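Local coordinates for capsid Protein (Unidentified, PDB 4DMI) that probably forms part of the protein shell of a phage, assembling as a pentamer that may occupy a capsid vertex, at residues Ile67-Glu72 / Thr76-Thr81; Ser92-Asp95 / Gly99-Ala102; Ile104-Gly109 / Lys113-Asn118. One frame throughout, in Å; residues are numbered along the deposited sequence. Where two conformers were deposited one is given.

All three interactions belong to one domain whose eight strands pair in jelly-roll order. Interaction 1 packs inside it; interaction 3 is a backbone-bonded hairpin beside it, and the two meet where I78 CD1 lies 3.8 Å from I104 CD1. Interaction 2, between the end of strand 83-95 and the loop leading into that hairpin, is tied to interaction 3 through N118: its OD1 is 2.9 Å from A102 N and its O 3.0 Å from R94 N. Interactions 1 and 2 stay about 6 Å apart at their nearest atoms but both touch the second subunit; interaction 3 touches the third. E72 of interaction 1 binds sodium, about 8 Å from the S92 side chain.

Interaction 1: Ile67-Glu72 / Thr76-Thr81; sequences IDFDVE and TTIANT. With NA (sodium ion), chain H.
I78 sets the end of its side chain over a face of the F69 ring. Its CD1 lies 4.0 Å from the centroid of the F69 ring and 16° off the ring normal, a CH-pi contact displaced somewhat toward the rim, with F69 CE1 the ring atom closest to that methyl. The ring reaches this place because CG of F69 takes the crowded position between backbone N and carbonyl carbon (chi1 51°). I67 crosses the same I78 obliquely on the other branch: I67 CG2 meets I78 CG2 at 4.1 Å, while I67 CD1 comes within 3.6 Å of the carbonyl O of I78. A beta-branched isoleucine suits this spot, since CD1 serves the ring and CG2 the aliphatic neighbour. Further along, V71 and T76 lie alongside, running opposite ways, V71 CG2 lying 3.8 Å from T76 CB.

The alternation is that of a strand: I67, F69 and V71 point toward 76-81, whereas D70 points away and forms a salt bridge with R158. Strands 67-72 and 74-77 occupy the B and C positions of the jelly roll and hydrogen-bond to different partners, 158-167 and 147-152, so the two segments meet mainly through side chains. A classic beta bulge at I78 and A79, opposite L148, coincides with the corner the chain turns at I78. At the far end E72, also directed away, binds sodium through OE2 at 2.0 Å; the ion's other ligands include two waters, the O of A155 and E96 OE2 of the second subunit.

Contact between the segments is therefore largely apolar, without a hydrogen bond joining them, while the acidic groups on the other side of strand 67-72 deal with metal, arginine and the neighbouring subunit.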
loop_
_atom_site.group_PDB
_atom_site.type_symbol
_atom_site.label_atom_id
_atom_site.label_comp_id
_atom_site.label_asym_id
_atom_site.label_seq_id
_atom_site.Cartn_x
_atom_site.Cartn_y
_atom_site.Cartn_z
ATOM N N ILE B 67 21.556 0.729 -8.643
ATOM C CA ILE B 67 22.565 -0.240 -8.253
ATOM C C ILE B 67 22.006 -1.592 -8.649
ATOM O O ILE B 67 21.225 -2.195 -7.903
ATOM C CB ILE B 67 22.796 -0.213 -6.734
ATOM C CG1 ILE B 67 23.164 1.201 -6.263
ATOM C CG2 ILE B 67 23.922 -1.165 -6.365
ATOM C CD1 ILE B 67 23.061 1.372 -4.755
ATOM N N ASP B 68 22.377 -2.059 -9.838
ATOM C CA ASP B 68 21.890 -3.335 -10.342
ATOM C C ASP B 68 22.787 -4.477 -9.878
ATOM O O ASP B 68 24.014 -4.343 -9.842
ATOM C CB ASP B 68 21.803 -3.310 -11.872
ATOM C CG ASP B 68 23.134 -2.983 -12.540
ATOM O OD1 ASP B 68 23.777 -1.976 -12.183
ATOM O OD2 ASP B 68 23.548 -3.742 -13.446
ATOM N N PHE B 69 22.186 -5.597 -9.502
ATOM C CA PHE B 69 22.972 -6.752 -9.072
ATOM C C PHE B 69 22.373 -8.072 -9.573
ATOM O O PHE B 69 21.158 -8.204 -9.742
ATOM C CB PHE B 69 23.207 -6.771 -7.544
ATOM C CG PHE B 69 21.950 -6.616 -6.727
ATOM C CD1 PHE B 69 21.468 -5.350 -6.404
ATOM C CD2 PHE B 69 21.238 -7.730 -6.308
ATOM C CE1 PHE B 69 20.298 -5.196 -5.667
ATOM C CE2 PHE B 69 20.070 -7.595 -5.555
ATOM C CZ PHE B 69 19.593 -6.328 -5.243
ATOM N N ASP B 70 23.269 -9.026 -9.828
ATOM C CA ASP B 70 22.936 -10.356 -10.310
ATOM C C ASP B 70 24.064 -11.235 -9.778
ATOM O O ASP B 70 25.131 -11.351 -10.388
ATOM C CB ASP B 70 22.878 -10.359 -11.843
ATOM C CG ASP B 70 22.381 -11.679 -12.422
ATOM O OD1 ASP B 70 22.218 -12.653 -11.662
ATOM O OD2 ASP B 70 22.181 -11.739 -13.655
ATOM N N VAL B 71 23.827 -11.817 -8.608
ATOM C CA VAL B 71 24.891 -12.391 -7.798
ATOM C C VAL B 71 24.836 -13.910 -7.742
ATOM O O VAL B 71 23.810 -14.486 -7.383
ATOM C CB VAL B 71 24.815 -11.820 -6.365
ATOM C CG1 VAL B 71 25.950 -12.355 -5.484
ATOM C CG2 VAL B 71 24.806 -10.291 -6.410
ATOM N N GLU B 72 25.950 -14.550 -8.095
ATOM C CA GLU B 72 26.039 -16.008 -8.162
ATOM C C GLU B 72 27.405 -16.430 -7.631
ATOM O O GLU B 72 28.438 -15.980 -8.137
ATOM C CB GLU B 72 25.884 -16.475 -9.616
ATOM C CG GLU B 72 25.855 -17.990 -9.810
ATOM C CD GLU B 72 26.209 -18.409 -11.236
ATOM O OE1 GLU B 72 27.259 -17.957 -11.743
ATOM O OE2 GLU B 72 25.438 -19.182 -11.850
ATOM N N THR B 76 28.483 -9.790 -2.888
ATOM C CA THR B 76 28.555 -8.529 -3.609
ATOM C C THR B 76 27.952 -7.386 -2.805
ATOM O O THR B 76 26.807 -7.444 -2.390
ATOM C CB THR B 76 27.868 -8.648 -4.973
ATOM O OG1 THR B 76 28.616 -9.564 -5.783
ATOM C CG2 THR B 76 27.802 -7.293 -5.676
ATOM N N THR B 77 28.741 -6.343 -2.578
ATOM C CA THR B 77 28.232 -5.162 -1.892
ATOM C C THR B 77 27.219 -4.374 -2.707
ATOM O O THR B 77 27.439 -4.075 -3.882
ATOM C CB THR B 77 29.389 -4.256 -1.466
ATOM O OG1 THR B 77 30.187 -4.965 -0.515
ATOM C CG2 THR B 77 28.870 -2.977 -0.827
ATOM N N ILE B 78 26.097 -4.047 -2.076
ATOM C CA ILE B 78 25.106 -3.168 -2.673
ATOM C C ILE B 78 25.361 -1.730 -2.242
ATOM O O ILE B 78 25.374 -0.814 -3.072
ATOM C CB ILE B 78 23.684 -3.622 -2.293
ATOM C CG1 ILE B 78 23.454 -5.029 -2.840
ATOM C CG2 ILE B 78 22.642 -2.608 -2.790
ATOM C CD1 ILE B 78 22.182 -5.693 -2.327
ATOM N N ALA B 79 25.584 -1.524 -0.948
ATOM C CA ALA B 79 25.999 -0.214 -0.469
ATOM C C ALA B 79 26.778 -0.400 0.807
ATOM O O ALA B 79 26.533 -1.354 1.546
ATOM C CB ALA B 79 24.807 0.679 -0.231
ATOM N N ASN B 80 27.720 0.501 1.075
ATOM C CA ASN B 80 28.497 0.445 2.308
ATOM C C ASN B 80 28.838 1.818 2.869
ATOM O O ASN B 80 29.837 1.982 3.576
ATOM C CB ASN B 80 29.766 -0.403 2.131
ATOM C CG ASN B 80 30.701 0.139 1.063
ATOM O OD1 ASN B 80 30.508 1.236 0.536
ATOM N ND2 ASN B 80 31.737 -0.634 0.749
ATOM N N THR B 81 28.008 2.802 2.542
ATOM C CA THR B 81 28.110 4.128 3.136
ATOM C C THR B 81 26.743 4.557 3.684
ATOM O O THR B 81 25.706 4.065 3.222
ATOM C CB THR B 81 28.710 5.164 2.153
ATOM O OG1 THR B 81 27.909 5.230 0.969
ATOM C CG2 THR B 81 30.128 4.776 1.784
HETATM NA NA NA H . 24.615 -20.951 -12.360
HETATM O O HOH W 1 24.587 -23.184 -12.498
HETATM O O HOH W 2 26.823 -21.504 -12.872
#

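Interaction 2: Ser92-Asp95 / Gly99-Ala102; sequences SSRD and GAIA
R94 folds its long side chain back over A100, and the small methyl of A100 gives it room to do so. From the backbone, CB of R94 passes 4.1 Å from the carbonyl O of A100. CG, beside the backbone N and opposite the carbonyl carbon (chi1 -63°), comes closer to that same oxygen, with R94 CG 3.8 Å from A100 O. The chain then bends at chi2 (-69°) and again at chi3 (-64°), and these two turns bring the guanidinium round to lie flat beneath the methyl. R94 NE is 4.1 Å from A100 CB and R94 CZ is 4.0 Å from it. R94 NH1 is likewise 4.1 Å from A100 CB, so the A100 methyl sits over the centre of the guanidinium, 3.9 Å above its plane. R94 was modelled in two conformers.

The two segments flank the connection between strands 83-95 and 102-107, the D and E strands of the jelly roll, where the chain crosses from one sheet to the other. Here the polypeptide is secured by N118 of the neighbouring strand 112-121, whose ND2 donates to the carbonyls of both S92 and A100. A little farther along, the backbone N of S92 lies 4.5 Å from CB of A102, a looser approach.

At the tip of R94, NH1 makes a salt bridge with E156 and a hydrogen bond to S122 OG of the second subunit, while NH2 makes a long, weak ion pair with D124 of that subunit. The OG of S92 likewise reaches the second subunit, hydrogen-bonding to the carbonyl O of I120, and V157 packs against both R94 and A100.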
loop_
_atom_site.group_PDB
_atom_site.type_symbol
_atom_site.label_atom_id
_atom_site.label_comp_id
_atom_site.label_asym_id
_atom_site.label_seq_id
_atom_site.Cartn_x
_atom_site.Cartn_y
_atom_site.Cartn_z
ATOM N N SER B 92 16.573 -17.062 -5.585
ATOM C CA SER B 92 16.220 -18.414 -6.010
ATOM C C SER B 92 15.738 -19.261 -4.841
ATOM O O SER B 92 16.536 -19.594 -3.969
ATOM C CB SER B 92 17.462 -19.122 -6.565
ATOM O OG SER B 92 18.051 -18.425 -7.655
ATOM N N SER B 93 14.469 -19.667 -4.825
ATOM C CA SER B 93 14.038 -20.519 -3.715
ATOM C C SER B 93 14.736 -21.861 -3.716
ATOM O O SER B 93 15.065 -22.425 -4.765
ATOM C CB SER B 93 12.517 -20.732 -3.684
ATOM O OG SER B 93 12.107 -21.724 -4.624
ATOM N N ARG B 94 14.978 -22.379 -2.503
ATOM C CA ARG B 94 15.456 -23.742 -2.333
ATOM C C ARG B 94 14.721 -24.378 -1.159
ATOM O O ARG B 94 14.076 -23.683 -0.361
ATOM C CB ARG B 94 16.972 -23.784 -2.089
ATOM C CG ARG B 94 17.830 -23.258 -3.237
ATOM C CD ARG B 94 17.788 -24.178 -4.460
ATOM N NE ARG B 94 18.374 -25.484 -4.168
ATOM C CZ ARG B 94 19.328 -26.058 -4.889
ATOM N NH1 ARG B 94 19.817 -25.446 -5.959
ATOM N NH2 ARG B 94 19.797 -27.246 -4.537
ATOM N N ASP B 95 14.822 -25.701 -1.073
ATOM C CA ASP B 95 14.343 -26.470 0.076
ATOM C C ASP B 95 14.958 -25.934 1.365
ATOM O O ASP B 95 16.092 -25.472 1.369
ATOM C CB ASP B 95 14.758 -27.933 -0.114
ATOM C CG ASP B 95 14.128 -28.870 0.896
ATOM O OD1 ASP B 95 14.146 -28.579 2.111
ATOM O OD2 ASP B 95 13.624 -29.926 0.462
ATOM N N GLY B 99 21.725 -26.726 1.035
ATOM C CA GLY B 99 22.952 -26.022 1.357
ATOM C C GLY B 99 23.192 -24.805 0.475
ATOM O O GLY B 99 24.191 -24.109 0.646
ATOM N N ALA B 100 22.278 -24.545 -0.458
ATOM C CA ALA B 100 22.441 -23.460 -1.430
ATOM C C ALA B 100 21.769 -22.183 -0.938
ATOM O O ALA B 100 20.541 -22.094 -0.886
ATOM C CB ALA B 100 21.900 -23.872 -2.808
ATOM N N ILE B 101 22.591 -21.205 -0.566
ATOM C CA ILE B 101 22.137 -19.988 0.099
ATOM C C ILE B 101 22.161 -18.799 -0.848
ATOM O O ILE B 101 23.168 -18.556 -1.507
ATOM C CB ILE B 101 23.057 -19.672 1.286
ATOM C CG1 ILE B 101 23.011 -20.821 2.296
ATOM C CG2 ILE B 101 22.692 -18.331 1.925
ATOM C CD1 ILE B 101 24.004 -20.674 3.450
ATOM N N ALA B 102 21.049 -18.068 -0.910
ATOM C CA ALA B 102 20.947 -16.820 -1.661
ATOM C C ALA B 102 20.188 -15.829 -0.797
ATOM O O ALA B 102 18.991 -16.010 -0.538
ATOM C CB ALA B 102 20.223 -17.045 -2.966
#

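Interaction 3: Ile104-Gly109 / Lys113-Asn118; sequences IEVTDG and KILANN
The beta hairpin made by strands 102-107 and 112-121, the E and F strands of the jelly roll, is fastened here by an antiparallel pairing with a classic bulge. V106 and K113 form a regular hydrogen-bonded pair, with K113 N to V106 O at 2.9 Å and V106 N to K113 O at 3.0 Å. E105 and I114 follow as a non-hydrogen-bonded pair. Then the register slips by one: L115 and A116 both face I104, whose single carbonyl O accepts L115 N at 2.8 Å and, weakly, A116 N at 3.3 Å. I104 N returns a bond to A116 O at 3.2 Å.

Side chains on the I104, V106 and A116 face make apolar contacts. I104 CB is 4.0 Å from A116 CB, where a small alanine lets the isoleucine come close, and I104 also rests on F136, L148 and A150. L115, at the bulge, reaches V106 from the side, and the two meet at a slant, V106 CG1 lying 4.1 Å from L115 CD2; beta-branched valine suits a strand, and the leucine also reaches V140. On the other face E105, its CG lodged between N and carbonyl carbon (chi1 63°), extends past I114, with E105 OE1 4.0 Å from I114 CG1. Its OE2 is held by R151 in a salt bridge and by Q149 NE2.

Near the hairpin's turn, T107 OG1 accepts from G109 N in an ST turn, and G109 has the positive phi of 88° that glycine readily adopts. K113 carries its ammonium away from the hairpin to L63 O and T66 O of the third subunit.

Bifurcated acceptance at I104 O thus keeps the bulged residues bonded where regular pairing breaks, and the buried carboxylate of E105 is met by polar partners, which would be expected to stabilise its charge.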
loop_
_atom_site.group_PDB
_atom_site.type_symbol
_atom_site.label_atom_id
_atom_site.label_comp_id
_atom_site.label_asym_id
_atom_site.label_seq_id
_atom_site.Cartn_x
_atom_site.Cartn_y
_atom_site.Cartn_z
ATOM N N ILE B 104 19.804 -11.577 0.997
ATOM C CA ILE B 104 20.174 -10.186 1.221
ATOM C C ILE B 104 20.484 -10.089 2.697
ATOM O O ILE B 104 19.723 -10.565 3.537
ATOM C CB ILE B 104 19.007 -9.230 0.904
ATOM C CG1 ILE B 104 18.685 -9.267 -0.597
ATOM C CG2 ILE B 104 19.338 -7.802 1.348
ATOM C CD1 ILE B 104 19.708 -8.520 -1.491
ATOM N N GLU B 105 21.619 -9.471 3.043
ATOM C CA GLU B 105 21.970 -9.311 4.450
ATOM C C GLU B 105 22.678 -7.998 4.742
ATOM O O GLU B 105 23.323 -7.400 3.877
ATOM C CB GLU B 105 22.821 -10.486 4.942
ATOM C CG GLU B 105 24.161 -10.610 4.244
ATOM C CD GLU B 105 24.792 -11.970 4.444
ATOM O OE1 GLU B 105 24.107 -12.847 5.009
ATOM O OE2 GLU B 105 25.967 -12.154 4.044
ATOM N N VAL B 106 22.553 -7.560 5.995
ATOM C CA VAL B 106 23.238 -6.365 6.464
ATOM C C VAL B 106 24.231 -6.801 7.537
ATOM O O VAL B 106 23.960 -7.723 8.302
ATOM C CB VAL B 106 22.249 -5.289 6.977
ATOM C CG1 VAL B 106 21.354 -5.828 8.086
ATOM C CG2 VAL B 106 22.998 -4.044 7.441
ATOM N N THR B 107 25.404 -6.174 7.554
ATOM C CA THR B 107 26.479 -6.581 8.454
ATOM C C THR B 107 27.350 -5.398 8.822
ATOM O O THR B 107 27.432 -4.423 8.074
ATOM C CB THR B 107 27.373 -7.665 7.799
ATOM O OG1 THR B 107 28.339 -8.143 8.744
ATOM C CG2 THR B 107 28.113 -7.106 6.582
ATOM N N ASP B 108 28.002 -5.491 9.976
ATOM C CA ASP B 108 29.045 -4.538 10.345
ATOM C C ASP B 108 30.381 -5.253 10.515
ATOM O O ASP B 108 31.353 -4.668 10.996
ATOM C CB ASP B 108 28.684 -3.785 11.630
ATOM C CG ASP B 108 28.479 -4.714 12.831
ATOM O OD1 ASP B 108 28.632 -5.947 12.684
ATOM O OD2 ASP B 108 28.150 -4.199 13.925
ATOM N N GLY B 109 30.419 -6.522 10.117
ATOM C CA GLY B 109 31.617 -7.330 10.270
ATOM C C GLY B 109 31.702 -8.030 11.613
ATOM O O GLY B 109 32.554 -8.899 11.815
ATOM N N LYS B 113 22.758 -9.903 9.798
ATOM C CA LYS B 113 21.356 -10.306 9.799
ATOM C C LYS B 113 20.853 -10.490 8.386
ATOM O O LYS B 113 21.086 -9.645 7.513
ATOM C CB LYS B 113 20.481 -9.289 10.542
ATOM C CG LYS B 113 20.793 -9.216 12.024
ATOM C CD LYS B 113 19.941 -8.162 12.718
ATOM C CE LYS B 113 20.350 -8.062 14.180
ATOM N NZ LYS B 113 19.627 -6.978 14.911
ATOM N N ILE B 114 20.146 -11.595 8.166
ATOM C CA ILE B 114 19.513 -11.862 6.882
ATOM C C ILE B 114 18.199 -11.097 6.781
ATOM O O ILE B 114 17.336 -11.211 7.661
ATOM C CB ILE B 114 19.259 -13.365 6.714
ATOM C CG1 ILE B 114 20.609 -14.097 6.619
ATOM C CG2 ILE B 114 18.379 -13.649 5.492
ATOM C CD1 ILE B 114 20.482 -15.621 6.728
ATOM N N LEU B 115 18.052 -10.310 5.717
ATOM C CA LEU B 115 16.829 -9.531 5.504
ATOM C C LEU B 115 15.888 -10.201 4.502
ATOM O O LEU B 115 14.693 -9.910 4.473
ATOM C CB LEU B 115 17.163 -8.115 5.024
ATOM C CG LEU B 115 18.095 -7.312 5.924
ATOM C CD1 LEU B 115 18.236 -5.906 5.346
ATOM C CD2 LEU B 115 17.568 -7.281 7.365
ATOM N N ALA B 116 16.426 -11.109 3.691
ATOM C CA ALA B 116 15.643 -11.893 2.738
ATOM C C ALA B 116 16.296 -13.258 2.602
ATOM O O ALA B 116 17.488 -13.342 2.311
ATOM C CB ALA B 116 15.570 -11.188 1.386
ATOM N N ASN B 117 15.523 -14.317 2.848
ATOM C CA ASN B 117 16.040 -15.685 2.955
ATOM C C ASN B 117 15.424 -16.609 1.895
ATOM O O ASN B 117 14.201 -16.594 1.688
ATOM C CB ASN B 117 15.736 -16.205 4.371
ATOM C CG ASN B 117 16.534 -17.442 4.741
ATOM O OD1 ASN B 117 16.932 -18.239 3.883
ATOM N ND2 ASN B 117 16.756 -17.618 6.039
ATOM N N ASN B 118 16.251 -17.400 1.206
ATOM C CA ASN B 118 15.746 -18.240 0.114
ATOM C C ASN B 118 15.369 -19.675 0.490
ATOM O O ASN B 118 14.693 -20.356 -0.286
ATOM C CB ASN B 118 16.767 -18.322 -1.019
ATOM C CG ASN B 118 17.959 -19.186 -0.658
ATOM O OD1 ASN B 118 18.584 -19.005 0.399
ATOM N ND2 ASN B 118 18.254 -20.159 -1.508
#